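Local coordinates for protein putative nucleoside-diphosphate-sugar epimerase (Staphylococcus aureus subsp. aureus, PDB 3E48) that is of unknown function but probably binds NAD(P) through its Rossmann fold and may act as a nucleoside-diphosphate-sugar epimerase, at residues B[160-165]-B[202-207]; B[167-172]-B[245-250]; B[58-63]-B[90-95]; B[52-57]-B[82-87]. One frame throughout, in Å; residues are numbered along the deposited sequence.

Contact 1 (B[160-165]-B[202-207])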
# COMPACT_ATOMS: atom_id res chain seq x y z
N LEU B 160 -9.45 16.09 -26.38
CA LEU B 160 -9.28 15.11 -25.30
C LEU B 160 -8.48 15.92 -24.29
O LEU B 160 -7.37 16.37 -24.60
CB LEU B 160 -8.47 13.91 -25.79
CG LEU B 160 -8.26 12.79 -24.78
CD1 LEU B 160 -9.60 12.14 -24.44
CD2 LEU B 160 -7.30 11.76 -25.36
N ILE B 161 -9.02 16.11 -23.09
CA ILE B 161 -8.35 16.93 -22.08
C ILE B 161 -7.67 16.24 -20.89
O ILE B 161 -7.20 16.93 -19.98
CB ILE B 161 -9.32 17.99 -21.52
CG1 ILE B 161 -10.48 17.30 -20.79
CG2 ILE B 161 -9.86 18.85 -22.66
CD1 ILE B 161 -11.45 18.26 -20.13
N TYR B 162 -7.62 14.92 -20.89
CA TYR B 162 -6.98 14.20 -19.79
C TYR B 162 -5.58 14.74 -19.53
O TYR B 162 -4.74 14.78 -20.43
CB TYR B 162 -6.89 12.70 -20.10
CG TYR B 162 -8.21 11.97 -20.22
CD1 TYR B 162 -9.23 12.16 -19.28
CD2 TYR B 162 -8.40 11.02 -21.22
CE1 TYR B 162 -10.41 11.41 -19.35
CE2 TYR B 162 -9.57 10.27 -21.29
CZ TYR B 162 -10.57 10.47 -20.35
OH TYR B 162 -11.71 9.70 -20.42
N PRO B 163 -5.31 15.18 -18.29
CA PRO B 163 -3.99 15.72 -17.93
C PRO B 163 -3.00 14.59 -17.71
O PRO B 163 -2.52 14.38 -16.59
CB PRO B 163 -4.28 16.50 -16.66
CG PRO B 163 -5.34 15.66 -16.01
CD PRO B 163 -6.25 15.32 -17.17
N ALA B 164 -2.71 13.86 -18.77
CA ALA B 164 -1.80 12.72 -18.69
C ALA B 164 -0.47 12.95 -19.38
O ALA B 164 0.30 12.02 -19.59
CB ALA B 164 -2.48 11.48 -19.29
N GLY B 165 -0.20 14.21 -19.74
CA GLY B 165 1.06 14.51 -20.41
C GLY B 165 1.29 13.64 -21.63
O GLY B 165 0.37 13.41 -22.42
N TYR B 202 -2.11 3.07 -24.81
CA TYR B 202 -2.26 4.14 -25.79
C TYR B 202 -1.79 5.45 -25.18
O TYR B 202 -2.09 5.74 -24.02
CB TYR B 202 -3.73 4.33 -26.16
CG TYR B 202 -4.45 3.10 -26.67
CD1 TYR B 202 -4.13 2.54 -27.91
CD2 TYR B 202 -5.50 2.53 -25.94
CE1 TYR B 202 -4.84 1.46 -28.41
CE2 TYR B 202 -6.21 1.45 -26.44
CZ TYR B 202 -5.88 0.91 -27.67
OH TYR B 202 -6.59 -0.15 -28.18
N ASP B 203 -1.05 6.25 -25.94
CA ASP B 203 -0.66 7.55 -25.43
C ASP B 203 -1.93 8.35 -25.70
O ASP B 203 -2.79 7.88 -26.44
CB ASP B 203 0.55 8.11 -26.18
CG ASP B 203 0.29 8.29 -27.66
OD1 ASP B 203 1.21 8.78 -28.36
OD2 ASP B 203 -0.81 7.95 -28.13
N MSE B 204 -2.06 9.53 -25.12
CA MSE B 204 -3.28 10.30 -25.34
C MSE B 204 -3.48 10.76 -26.78
O MSE B 204 -4.60 11.07 -27.19
CB MSE B 204 -3.33 11.50 -24.39
CG MSE B 204 -3.41 11.11 -22.92
SE MSE B 204 -4.92 9.94 -22.50
CE MSE B 204 -4.05 8.22 -22.68
N LYS B 205 -2.40 10.80 -27.55
CA LYS B 205 -2.47 11.22 -28.94
C LYS B 205 -3.17 10.14 -29.76
O LYS B 205 -4.03 10.43 -30.59
CB LYS B 205 -1.07 11.49 -29.47
CG LYS B 205 -1.02 12.39 -30.69
CD LYS B 205 0.42 12.79 -31.00
CE LYS B 205 1.02 13.62 -29.88
NZ LYS B 205 0.30 14.91 -29.68
N GLU B 206 -2.80 8.88 -29.52
CA GLU B 206 -3.41 7.76 -30.24
C GLU B 206 -4.86 7.61 -29.79
O GLU B 206 -5.74 7.30 -30.60
CB GLU B 206 -2.67 6.46 -29.95
CG GLU B 206 -1.26 6.40 -30.50
CD GLU B 206 -0.50 5.18 -30.01
OE1 GLU B 206 -0.39 5.01 -28.78
OE2 GLU B 206 -0.00 4.41 -30.86
N LEU B 207 -5.11 7.83 -28.51
CA LEU B 207 -6.46 7.72 -27.99
C LEU B 207 -7.37 8.70 -28.73
O LEU B 207 -8.46 8.35 -29.16
CB LEU B 207 -6.49 8.02 -26.49
CG LEU B 207 -7.46 7.21 -25.62
CD1 LEU B 207 -7.57 7.88 -24.26
CD2 LEU B 207 -8.83 7.13 -26.27
O HOH W 1 -0.04 10.96 -23.64
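M204, a selenomethionine in the first turn of helix 204-215, packs against the side chains of L160, Y162 and A164. Its side chain and that of Y162 cross at about a right angle. The selenium lies 3.9 Å from Y162 CD2 but 5.2 Å from the ring centroid and 74° off the ring normal, an oblique Met-aromatic contact. The bend of the chain at chi2 (-56°) carries the selenium to the tyrosine, while CG rests 3.8 Å from A164 CB. L160 comes to the helix with one branch: CG is anti to the backbone N (chi1 -178°), and CD2 touches both M204 O and L207 CB, the latter at 4.0 Å. L160 and L207 also cross at about a right angle, and L207 CD1 reaches the edge of the Y162 ring. The joint ties the loop between strands 159-160 and 168-172 to the point where strand 194-203 of the main mixed sheet passes into a helix. That helix begins with a capping box, in which D203 N donates to the anti lone pair of E206 OE1 at 3.2 Å. R168, on the neighbouring strand, forms a salt bridge with the same carboxylate oxygen. No direct hydrogen bond joins the two segments; instead a water accepts from M204 N at 2.9 Å and donates to G165 O at 2.8 Å.

Contact 2 (B[167-172]-B[245-250])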
# COMPACT_ATOMS: atom_id res chain seq x y z
N GLY B 167 2.25 10.55 -21.38
CA GLY B 167 2.23 9.20 -20.87
C GLY B 167 1.33 8.24 -21.63
O GLY B 167 0.42 8.65 -22.35
N ARG B 168 1.61 6.95 -21.48
CA ARG B 168 0.83 5.90 -22.13
C ARG B 168 0.04 5.20 -21.03
O ARG B 168 0.60 4.83 -20.00
CB ARG B 168 1.76 4.91 -22.83
CG ARG B 168 2.60 5.53 -23.95
CD ARG B 168 3.64 4.55 -24.46
NE ARG B 168 3.02 3.37 -25.07
CZ ARG B 168 2.32 3.39 -26.19
NH1 ARG B 168 2.13 4.53 -26.84
NH2 ARG B 168 1.79 2.27 -26.66
N ILE B 169 -1.26 5.03 -21.25
CA ILE B 169 -2.12 4.38 -20.27
C ILE B 169 -2.67 3.08 -20.81
O ILE B 169 -3.19 3.03 -21.93
CB ILE B 169 -3.31 5.29 -19.88
CG1 ILE B 169 -2.82 6.53 -19.13
CG2 ILE B 169 -4.29 4.53 -18.99
CD1 ILE B 169 -3.86 7.61 -18.94
N ASN B 170 -2.57 2.02 -20.02
CA ASN B 170 -3.09 0.74 -20.48
C ASN B 170 -4.57 0.63 -20.15
O ASN B 170 -5.00 0.89 -19.02
CB ASN B 170 -2.31 -0.42 -19.88
CG ASN B 170 -2.64 -1.74 -20.54
OD1 ASN B 170 -3.63 -2.38 -20.19
ND2 ASN B 170 -1.84 -2.13 -21.52
N TYR B 171 -5.34 0.26 -21.17
CA TYR B 171 -6.79 0.13 -21.09
C TYR B 171 -7.26 -1.29 -21.38
O TYR B 171 -6.61 -2.02 -22.13
CB TYR B 171 -7.46 1.02 -22.13
CG TYR B 171 -7.52 2.49 -21.79
CD1 TYR B 171 -8.61 3.02 -21.12
CD2 TYR B 171 -6.51 3.36 -22.20
CE1 TYR B 171 -8.71 4.37 -20.86
CE2 TYR B 171 -6.59 4.73 -21.95
CZ TYR B 171 -7.70 5.23 -21.28
OH TYR B 171 -7.80 6.57 -21.02
N ILE B 172 -8.41 -1.65 -20.83
CA ILE B 172 -9.00 -2.97 -21.04
C ILE B 172 -10.51 -2.89 -20.76
O ILE B 172 -10.95 -2.10 -19.92
CB ILE B 172 -8.31 -4.03 -20.12
CG1 ILE B 172 -8.87 -5.42 -20.40
CG2 ILE B 172 -8.52 -3.66 -18.65
CD1 ILE B 172 -8.12 -6.53 -19.69
N SER B 245 -5.83 12.91 -10.30
CA SER B 245 -4.65 12.21 -9.81
C SER B 245 -4.42 10.91 -10.58
O SER B 245 -3.28 10.44 -10.70
CB SER B 245 -4.77 11.91 -8.31
OG SER B 245 -5.64 10.82 -8.05
N MSE B 246 -5.50 10.34 -11.11
CA MSE B 246 -5.39 9.10 -11.87
C MSE B 246 -4.64 9.38 -13.17
O MSE B 246 -3.69 8.68 -13.52
CB MSE B 246 -6.78 8.53 -12.15
CG MSE B 246 -6.79 7.13 -12.73
SE MSE B 246 -8.58 6.36 -12.70
CE MSE B 246 -9.31 7.35 -14.19
N TYR B 247 -5.04 10.42 -13.89
CA TYR B 247 -4.35 10.75 -15.13
C TYR B 247 -2.96 11.31 -14.85
O TYR B 247 -2.06 11.18 -15.68
CB TYR B 247 -5.20 11.73 -15.95
CG TYR B 247 -6.46 11.02 -16.44
CD1 TYR B 247 -6.38 10.03 -17.41
CD2 TYR B 247 -7.69 11.26 -15.83
CE1 TYR B 247 -7.49 9.27 -17.76
CE2 TYR B 247 -8.82 10.51 -16.18
CZ TYR B 247 -8.71 9.51 -17.14
OH TYR B 247 -9.80 8.75 -17.46
N HIS B 248 -2.78 11.91 -13.68
CA HIS B 248 -1.48 12.43 -13.31
C HIS B 248 -0.52 11.25 -13.17
O HIS B 248 0.66 11.33 -13.54
CB HIS B 248 -1.57 13.21 -12.00
CG HIS B 248 -0.29 13.86 -11.58
ND1 HIS B 248 0.46 14.64 -12.43
CD2 HIS B 248 0.37 13.84 -10.40
CE1 HIS B 248 1.53 15.08 -11.79
NE2 HIS B 248 1.50 14.61 -10.56
N ALA B 249 -1.02 10.14 -12.64
CA ALA B 249 -0.20 8.94 -12.50
C ALA B 249 0.19 8.49 -13.91
O ALA B 249 1.28 7.96 -14.12
CB ALA B 249 -0.97 7.84 -11.77
N GLY B 250 -0.71 8.70 -14.86
CA GLY B 250 -0.42 8.32 -16.24
C GLY B 250 0.66 9.21 -16.82
O GLY B 250 1.49 8.75 -17.63
O HOH W 2 -10.31 7.32 -19.61
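I169 and Y247 join strand 168-172, part of the mixed sheet that extends the Rossmann-like core, to helix 239-251, which packs against it. The axes of strand 168-172 and of the 245-250 segment of the helix approach to 8.8 Å, with 115° between their N-to-C directions, and the apolar part of the contact is small and buried. I169 CD1 reaches the rim of the Y247 ring near its plane, 3.8 Å from CD1, and the two side chains cross at about a right angle. With CG1 anti to its own carbonyl carbon (chi1 -67°), I169 also brings CG1 to 4.2 Å from G250 CA. The same tyrosine ring stacks with Y162, while M204 packs on I169 from helix 204-215.

Backbone contact is concentrated where the two glycines meet. G167 CA points a hydrogen at G250 O, a nearly straight CA-H...O contact of 3.4 Å with 167° at the hydrogen. With no side chain on either, G167 and G250 let the backbones come this near, their CA atoms 5.4 Å apart.

The polar link is indirect. One water lies in the plane of both tyrosine rings, at their edges, and bridges the hydroxyls, 3.0 Å from Y171 OH and 2.6 Å from Y247 OH.

Contact 3 (B[58-63]-B[90-95])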
# COMPACT_ATOMS: atom_id res chain seq x y z
N SER B 58 -22.17 -8.21 9.04
CA SER B 58 -22.88 -8.46 7.79
C SER B 58 -21.96 -9.31 6.91
O SER B 58 -22.41 -10.26 6.26
CB SER B 58 -23.22 -7.14 7.09
OG SER B 58 -23.90 -7.37 5.87
N MSE B 59 -20.67 -8.98 6.89
CA MSE B 59 -19.71 -9.74 6.09
C MSE B 59 -19.53 -11.14 6.68
O MSE B 59 -19.50 -12.13 5.94
CB MSE B 59 -18.35 -9.02 6.04
CG MSE B 59 -18.27 -7.89 5.01
SE MSE B 59 -17.45 -8.41 3.30
CE MSE B 59 -15.95 -7.18 3.32
N VAL B 60 -19.42 -11.23 8.00
CA VAL B 60 -19.28 -12.53 8.65
C VAL B 60 -20.45 -13.44 8.29
O VAL B 60 -20.25 -14.60 7.91
CB VAL B 60 -19.23 -12.39 10.19
CG1 VAL B 60 -19.29 -13.76 10.85
CG2 VAL B 60 -17.96 -11.67 10.61
N GLU B 61 -21.66 -12.92 8.40
CA GLU B 61 -22.85 -13.70 8.08
C GLU B 61 -22.88 -14.16 6.63
O GLU B 61 -23.15 -15.32 6.34
CB GLU B 61 -24.12 -12.89 8.38
CG GLU B 61 -24.37 -12.65 9.86
CD GLU B 61 -24.47 -13.94 10.65
OE1 GLU B 61 -25.20 -14.85 10.20
OE2 GLU B 61 -23.82 -14.04 11.72
N ALA B 62 -22.59 -13.24 5.72
CA ALA B 62 -22.59 -13.55 4.29
C ALA B 62 -21.57 -14.61 3.89
O ALA B 62 -21.79 -15.35 2.93
CB ALA B 62 -22.35 -12.28 3.48
N PHE B 63 -20.47 -14.68 4.63
CA PHE B 63 -19.40 -15.63 4.32
C PHE B 63 -19.58 -17.02 4.92
O PHE B 63 -18.82 -17.94 4.61
CB PHE B 63 -18.04 -15.07 4.77
CG PHE B 63 -17.51 -13.94 3.92
CD1 PHE B 63 -18.26 -13.38 2.88
CD2 PHE B 63 -16.24 -13.42 4.15
CE1 PHE B 63 -17.75 -12.33 2.10
CE2 PHE B 63 -15.72 -12.38 3.38
CZ PHE B 63 -16.48 -11.83 2.36
N VAL B 90 -11.09 -9.66 5.50
CA VAL B 90 -10.19 -10.60 6.19
C VAL B 90 -10.79 -11.15 7.48
O VAL B 90 -10.70 -12.35 7.74
CB VAL B 90 -8.83 -9.94 6.50
CG1 VAL B 90 -7.96 -10.89 7.32
CG2 VAL B 90 -8.12 -9.57 5.20
N TYR B 91 -11.39 -10.28 8.29
CA TYR B 91 -11.98 -10.71 9.54
C TYR B 91 -13.07 -11.74 9.33
O TYR B 91 -13.12 -12.76 10.01
CB TYR B 91 -12.55 -9.51 10.30
CG TYR B 91 -13.20 -9.88 11.62
CD1 TYR B 91 -14.50 -10.36 11.67
CD2 TYR B 91 -12.49 -9.75 12.81
CE1 TYR B 91 -15.09 -10.71 12.88
CE2 TYR B 91 -13.07 -10.09 14.03
CZ TYR B 91 -14.37 -10.57 14.05
OH TYR B 91 -14.96 -10.90 15.25
N ALA B 92 -13.96 -11.45 8.38
CA ALA B 92 -15.07 -12.35 8.09
C ALA B 92 -14.60 -13.65 7.45
O ALA B 92 -15.16 -14.72 7.73
CB ALA B 92 -16.08 -11.66 7.17
N ALA B 93 -13.57 -13.58 6.61
CA ALA B 93 -13.06 -14.79 5.98
C ALA B 93 -12.54 -15.74 7.06
O ALA B 93 -12.77 -16.94 7.00
CB ALA B 93 -11.95 -14.44 4.98
N LYS B 94 -11.85 -15.19 8.06
CA LYS B 94 -11.32 -16.03 9.13
C LYS B 94 -12.42 -16.57 10.03
O LYS B 94 -12.45 -17.76 10.34
CB LYS B 94 -10.32 -15.23 9.98
CG LYS B 94 -9.01 -14.92 9.28
CD LYS B 94 -8.04 -14.23 10.22
CE LYS B 94 -6.67 -14.09 9.60
NZ LYS B 94 -5.72 -13.43 10.55
N GLN B 95 -13.31 -15.69 10.45
CA GLN B 95 -14.42 -16.04 11.33
C GLN B 95 -15.31 -17.13 10.74
O GLN B 95 -15.66 -18.10 11.43
CB GLN B 95 -15.26 -14.79 11.61
CG GLN B 95 -16.11 -14.84 12.86
CD GLN B 95 -15.28 -14.80 14.14
OE1 GLN B 95 -14.32 -14.05 14.24
NE2 GLN B 95 -15.67 -15.61 15.12
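A92 and V60 bury the most surface here, with F63 next, and the backbones of the first two approach closely: the CA atoms of V60 and A92 are 4.3 Å apart. A92 CB points toward helix 56-63 and fits among M59, V60 and F63. It lies 3.5 Å from V60 N, 3.7 Å from M59 CB and 3.5 Å from F63 CD2. V60 spreads its two methyls over the neighbouring helix. CG2, anti to the carbonyl carbon, meets the edge of the Y91 ring near its plane, 3.8 Å from CE1, whereas CG1, anti to the backbone N (chi1 172°), touches Q95 CG at 3.9 Å. F63 comes in with one side of its ring: CD2 carries the contact, and A93 N lies in the ring plane at that edge, 3.6 Å from CD2. The two helices run in roughly the same direction, their short axes 8.2 Å apart and crossing at -41°. They follow strands 47-50 and 68-71, successive in sequence, of the Rossmann-like sheet, and M59 and F63 also pack on strand 68-71. Beside the apolar surface, S96 OG hydrogen-bonds to V60 O. No hydrogen bond or salt bridge joins 58-63 to 90-95, which suggests that they associate mainly through close-fitting, largely apolar surfaces; the small side chain of A92 is consistent with the short separation between the axes.

Contact 4 (B[52-57]-B[82-87])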
# COMPACT_ATOMS: atom_id res chain seq x y z
N ASP B 52 -23.25 -5.69 3.58
CA ASP B 52 -22.84 -4.30 3.74
C ASP B 52 -21.35 -4.36 4.07
O ASP B 52 -20.97 -4.81 5.15
CB ASP B 52 -23.61 -3.66 4.90
CG ASP B 52 -23.13 -2.25 5.24
OD1 ASP B 52 -23.66 -1.67 6.21
OD2 ASP B 52 -22.22 -1.73 4.56
N TYR B 53 -20.52 -3.94 3.12
CA TYR B 53 -19.07 -3.96 3.31
C TYR B 53 -18.58 -3.31 4.59
O TYR B 53 -17.56 -3.73 5.14
CB TYR B 53 -18.37 -3.23 2.16
CG TYR B 53 -18.23 -3.99 0.87
CD1 TYR B 53 -17.48 -3.46 -0.18
CD2 TYR B 53 -18.85 -5.23 0.67
CE1 TYR B 53 -17.33 -4.13 -1.38
CE2 TYR B 53 -18.71 -5.91 -0.54
CZ TYR B 53 -17.95 -5.35 -1.56
OH TYR B 53 -17.79 -6.01 -2.76
N PHE B 54 -19.29 -2.30 5.06
CA PHE B 54 -18.86 -1.58 6.24
C PHE B 54 -19.52 -2.00 7.54
O PHE B 54 -19.53 -1.27 8.52
CB PHE B 54 -19.02 -0.08 5.99
CG PHE B 54 -18.17 0.41 4.85
CD1 PHE B 54 -16.83 0.71 5.06
CD2 PHE B 54 -18.69 0.50 3.57
CE1 PHE B 54 -16.01 1.09 4.00
CE2 PHE B 54 -17.89 0.88 2.50
CZ PHE B 54 -16.54 1.18 2.71
N ASN B 55 -20.06 -3.21 7.53
CA ASN B 55 -20.68 -3.77 8.72
C ASN B 55 -20.03 -5.14 8.86
O ASN B 55 -20.36 -6.07 8.11
CB ASN B 55 -22.19 -3.89 8.54
CG ASN B 55 -22.88 -4.41 9.78
OD1 ASN B 55 -22.68 -5.56 10.18
ND2 ASN B 55 -23.68 -3.56 10.42
N GLN B 56 -19.10 -5.25 9.80
CA GLN B 56 -18.37 -6.49 9.99
C GLN B 56 -19.23 -7.73 10.11
O GLN B 56 -18.99 -8.72 9.43
CB GLN B 56 -17.45 -6.39 11.21
CG GLN B 56 -16.33 -7.42 11.18
CD GLN B 56 -15.18 -7.06 12.10
OE1 GLN B 56 -15.24 -7.27 13.31
NE2 GLN B 56 -14.11 -6.50 11.52
N GLU B 57 -20.25 -7.68 10.96
CA GLU B 57 -21.11 -8.84 11.13
C GLU B 57 -21.90 -9.20 9.88
O GLU B 57 -22.25 -10.37 9.67
CB GLU B 57 -22.04 -8.62 12.33
CG GLU B 57 -21.28 -8.65 13.64
CD GLU B 57 -20.48 -9.94 13.81
OE1 GLU B 57 -19.34 -9.88 14.31
OE2 GLU B 57 -21.01 -11.02 13.43
N ARG B 82 -12.25 3.82 2.86
CA ARG B 82 -12.49 2.53 2.24
C ARG B 82 -11.79 1.37 2.96
O ARG B 82 -12.27 0.24 2.92
CB ARG B 82 -12.07 2.56 0.76
CG ARG B 82 -12.61 1.37 -0.04
CD ARG B 82 -12.04 1.29 -1.45
NE ARG B 82 -12.41 2.43 -2.29
CZ ARG B 82 -12.07 2.53 -3.58
NH1 ARG B 82 -11.37 1.57 -4.16
NH2 ARG B 82 -12.43 3.60 -4.28
N ILE B 83 -10.67 1.65 3.62
CA ILE B 83 -9.91 0.63 4.36
C ILE B 83 -10.72 -0.39 5.16
O ILE B 83 -10.43 -1.59 5.11
CB ILE B 83 -8.91 1.30 5.33
CG1 ILE B 83 -7.85 2.06 4.54
CG2 ILE B 83 -8.26 0.25 6.23
CD1 ILE B 83 -7.13 1.20 3.53
N PRO B 84 -11.72 0.05 5.94
CA PRO B 84 -12.51 -0.89 6.73
C PRO B 84 -13.04 -2.07 5.91
O PRO B 84 -13.25 -3.17 6.42
CB PRO B 84 -13.63 -0.01 7.29
CG PRO B 84 -12.91 1.31 7.50
CD PRO B 84 -12.14 1.44 6.20
N GLU B 85 -13.23 -1.81 4.63
CA GLU B 85 -13.70 -2.78 3.66
C GLU B 85 -12.86 -4.06 3.67
O GLU B 85 -13.37 -5.18 3.82
CB GLU B 85 -13.58 -2.13 2.30
CG GLU B 85 -14.33 -2.73 1.20
CD GLU B 85 -14.31 -1.80 0.02
OE1 GLU B 85 -13.39 -1.91 -0.82
OE2 GLU B 85 -15.20 -0.94 -0.02
N VAL B 86 -11.55 -3.88 3.49
CA VAL B 86 -10.62 -5.00 3.46
C VAL B 86 -10.43 -5.59 4.84
O VAL B 86 -10.21 -6.79 4.97
CB VAL B 86 -9.24 -4.57 2.88
CG1 VAL B 86 -8.58 -3.54 3.77
CG2 VAL B 86 -8.35 -5.80 2.71
N GLU B 87 -10.49 -4.75 5.87
CA GLU B 87 -10.36 -5.27 7.23
C GLU B 87 -11.51 -6.23 7.46
O GLU B 87 -11.32 -7.31 8.01
CB GLU B 87 -10.42 -4.14 8.26
CG GLU B 87 -9.15 -3.29 8.40
CD GLU B 87 -7.98 -4.06 8.99
OE1 GLU B 87 -8.20 -4.96 9.82
OE2 GLU B 87 -6.83 -3.75 8.63
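Y53 and E85 form the tight part of this contact, which lies in the Rossmann-like half of the chain, between the turn after strand 47-50 and the start of helix 84-96. E85, its CG anti to the backbone N (chi1 -163°) and its chain extended beyond, runs past the tyrosine: CG comes to 3.5 Å from Y53 CD1, and OE2 lies 3.4 Å from the same atom, at the ring edge and near its plane. The ring and carboxylate planes are turned 69° apart. That oxygen also hydrogen-bonds to S74 OG. The far end of the tyrosine is fixed as well, because its hydroxyl bonds to I72 O and T6 OG1 and its ring stacks on F71.

F54 belongs to the looser, more exposed side. Its ring edge rests near P84 CB, 4.0 Å from CD1, while CZ approaches E85 OE2 at 3.7 Å from an oblique direction. The two segments share no hydrogen bond, and F54, though exposed overall, has about as much surface covered by 82-87 as the buried E85 has by 52-57. Beyond P84 the partner chain begins: F80 of the second subunit packs on P84 and E87.

The turn that presents both aromatic residues is a type I beta turn from D52 to N55, reinforced by an Asx turn. In the latter, F54 N donates to D52 OD2 at 3.0 Å, meeting the oxygen from above the carboxylate plane.

The four contacts fall into two well-separated pairs. Contacts 3 and 4 share helices 56-63 and 84-96, have centres 10 Å apart and meet directly: S58 OG is a probable hydrogen-bond partner of D52 N at 2.9 Å, and M59 CE packs on E85 O. Contacts 1 and 2, with centres 9 Å apart, are joined through neighbouring strands 168-172 and 194-203, where Y202 O and I169 N lie 3.0 Å apart. Between the pairs nothing touches; contacts 2 and 4 come nearest, about 10 Å between closest atoms, while contacts 1 and 3 lie on opposite sides of the chain's centre, their own centres 42 Å apart. All four segments of contacts 3 and 4 belong to the NAD(P)H-binding, Rossmann-type part of the protein.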